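Local coordinates for 24-sterol C-methyltransferase (PDB 6F5Z), which is a putative S-adenosylmethionine-dependent methyltransferase that binds S-adenosyl-L-homocysteine and forms a complex with the activator Trm112, at residues Ala32-Glu37 with His106-Glu111. Numbering follows the deposited sequence.
With SAH (S-adenosyl-L-homocysteine), chain G.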
# COMPACT_ATOMS: atom_id res chain seq x y z
N ALA B 32 7.37 -2.60 -7.59
CA ALA B 32 6.28 -3.35 -8.21
C ALA B 32 4.94 -3.02 -7.58
O ALA B 32 3.91 -3.30 -8.22
CB ALA B 32 6.53 -4.84 -8.12
N ARG B 33 4.93 -2.47 -6.36
CA ARG B 33 3.69 -2.16 -5.64
C ARG B 33 3.12 -0.83 -6.12
O ARG B 33 1.93 -0.56 -5.83
CB ARG B 33 3.96 -2.07 -4.12
CG ARG B 33 4.30 -3.41 -3.54
CD ARG B 33 4.64 -3.35 -2.06
NE ARG B 33 5.20 -4.63 -1.62
CZ ARG B 33 5.32 -5.00 -0.35
NH1 ARG B 33 4.89 -4.20 0.62
NH2 ARG B 33 5.89 -6.16 -0.04
N MET B 34 3.96 0.07 -6.72
CA MET B 34 3.51 1.43 -7.02
C MET B 34 2.34 1.43 -7.98
O MET B 34 2.39 0.75 -9.01
CB MET B 34 4.66 2.30 -7.54
CG MET B 34 5.69 2.48 -6.50
SD MET B 34 6.98 3.65 -7.05
CE MET B 34 6.09 5.26 -6.93
N PRO B 35 1.28 2.21 -7.66
CA PRO B 35 0.07 2.20 -8.50
C PRO B 35 0.17 3.14 -9.70
O PRO B 35 -0.67 4.01 -9.92
CB PRO B 35 -0.99 2.70 -7.51
CG PRO B 35 -0.26 3.66 -6.69
CD PRO B 35 1.11 3.07 -6.47
N VAL B 36 1.24 2.96 -10.47
CA VAL B 36 1.50 3.79 -11.64
C VAL B 36 0.54 3.46 -12.75
O VAL B 36 0.33 2.28 -13.06
CB VAL B 36 2.95 3.48 -12.12
CG1 VAL B 36 3.23 4.09 -13.50
CG2 VAL B 36 3.96 3.98 -11.10
N GLU B 37 0.06 4.52 -13.43
CA GLU B 37 -0.74 4.41 -14.65
C GLU B 37 0.22 4.79 -15.78
O GLU B 37 1.11 5.62 -15.59
CB GLU B 37 -1.92 5.36 -14.66
CG GLU B 37 -2.98 5.04 -13.61
CD GLU B 37 -3.59 3.64 -13.68
OE1 GLU B 37 -3.50 2.98 -14.73
OE2 GLU B 37 -4.09 3.19 -12.63
N HIS B 106 3.71 10.57 -8.64
CA HIS B 106 4.24 9.76 -7.55
C HIS B 106 5.68 10.15 -7.27
O HIS B 106 6.39 10.63 -8.18
CB HIS B 106 4.23 8.26 -7.86
CG HIS B 106 2.89 7.74 -8.25
ND1 HIS B 106 2.51 7.62 -9.59
CD2 HIS B 106 1.85 7.41 -7.45
CE1 HIS B 106 1.25 7.20 -9.56
NE2 HIS B 106 0.80 7.07 -8.31
N VAL B 107 6.09 9.97 -6.01
CA VAL B 107 7.49 10.21 -5.62
C VAL B 107 8.00 8.89 -5.04
O VAL B 107 7.32 8.23 -4.25
CB VAL B 107 7.57 11.33 -4.54
CG1 VAL B 107 9.00 11.50 -4.01
CG2 VAL B 107 7.08 12.66 -5.12
N TRP B 108 9.23 8.52 -5.44
CA TRP B 108 9.94 7.35 -4.97
C TRP B 108 11.23 7.81 -4.31
O TRP B 108 11.88 8.73 -4.80
CB TRP B 108 10.33 6.48 -6.19
CG TRP B 108 11.42 5.47 -5.92
CD1 TRP B 108 12.76 5.65 -6.12
CD2 TRP B 108 11.26 4.18 -5.31
NE1 TRP B 108 13.45 4.51 -5.72
CE2 TRP B 108 12.55 3.61 -5.19
CE3 TRP B 108 10.14 3.44 -4.86
CZ2 TRP B 108 12.75 2.30 -4.73
CZ3 TRP B 108 10.34 2.17 -4.35
CH2 TRP B 108 11.64 1.63 -4.25
N SER B 109 11.62 7.15 -3.23
CA SER B 109 12.94 7.38 -2.67
C SER B 109 13.43 6.09 -2.01
O SER B 109 12.73 5.51 -1.18
CB SER B 109 12.94 8.56 -1.72
OG SER B 109 14.23 8.78 -1.18
N MET B 110 14.65 5.67 -2.36
CA MET B 110 15.23 4.47 -1.73
C MET B 110 16.60 4.85 -1.15
O MET B 110 17.45 5.44 -1.86
CB MET B 110 15.42 3.35 -2.78
CG MET B 110 16.30 2.19 -2.33
SD MET B 110 15.49 1.22 -1.04
CE MET B 110 16.57 -0.23 -0.93
N GLU B 111 16.81 4.50 0.12
CA GLU B 111 18.10 4.68 0.77
C GLU B 111 18.61 6.12 0.69
O GLU B 111 19.84 6.31 0.63
CB GLU B 111 19.11 3.67 0.16
CG GLU B 111 18.91 2.27 0.70
CD GLU B 111 19.41 2.17 2.12
OE1 GLU B 111 18.76 2.75 3.03
OE2 GLU B 111 20.52 1.63 2.33
N SAH G . 18.36 5.62 -4.56
CA SAH G . 19.71 5.11 -4.92
CB SAH G . 20.90 5.88 -4.22
CG SAH G . 20.90 5.72 -2.70
SD SAH G . 22.32 6.62 -1.97
C SAH G . 19.86 3.59 -4.63
O SAH G . 18.78 3.02 -4.16
OXT SAH G . 20.89 3.00 -4.85
C5' SAH G . 21.60 8.21 -1.50
C4' SAH G . 21.46 9.18 -2.66
O4' SAH G . 20.78 10.36 -2.17
C3' SAH G . 22.83 9.65 -3.16
O3' SAH G . 22.95 9.55 -4.58
C2' SAH G . 22.98 11.05 -2.57
O2' SAH G . 23.79 11.95 -3.33
C1' SAH G . 21.52 11.52 -2.49
N9 SAH G . 21.26 12.53 -1.46
C8 SAH G . 21.54 12.43 -0.12
N7 SAH G . 21.15 13.46 0.58
C5 SAH G . 20.57 14.30 -0.36
C6 SAH G . 19.97 15.58 -0.26
N6 SAH G . 19.87 16.27 0.88
N1 SAH G . 19.50 16.15 -1.40
C2 SAH G . 19.65 15.49 -2.56
N3 SAH G . 20.20 14.29 -2.78
C4 SAH G . 20.64 13.74 -1.63
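The indole of Trp108 has the backbone N of Met110 over one face, 3.7 Å above the plane and toward the rim. Met34 SD comes obliquely to the benzo part of the indole, 3.9 Å from Trp108 CE3, and the Met34 side chain crosses that of Trp108 at about a right angle. This is a Met-aromatic contact. The imidazole of His106 is also approached obliquely. Pro35 O lies 3.7 Å from His106 CE1, and Pro35 CG packs 3.9 Å from His106 NE2. Val36 adds its CG2 near His106 ND1. No hydrogen bond joins the segments; they meet through van der Waals packing and the Met-aromatic contact.

Met34 runs out extended to SD, then bends (chi3 74°). The bend puts Met34 CE 3.7 Å from His106 CB, so one thioether meets both Trp108, through SD, and His106, through CE. Pro35 centres an inverse gamma turn, closed by a weak hydrogen bond from Val36 N to Met34 O. An alanine at His106 would remove the imidazole and would probably loosen the packing of Pro35 and Val36.

At the far end of the strand, Met110 O accepts a 2.9 Å hydrogen bond from the amino N of SAH. The fold is the Rossmann-like methyltransferase fold. Residues 34-36 follow helix 16-33 and pack on strand 104-110, which is flanked by strands 41-45 and 134-140. Leu56 of helix 51-60 and Tyr137 of strand 134-140 also touch Met34.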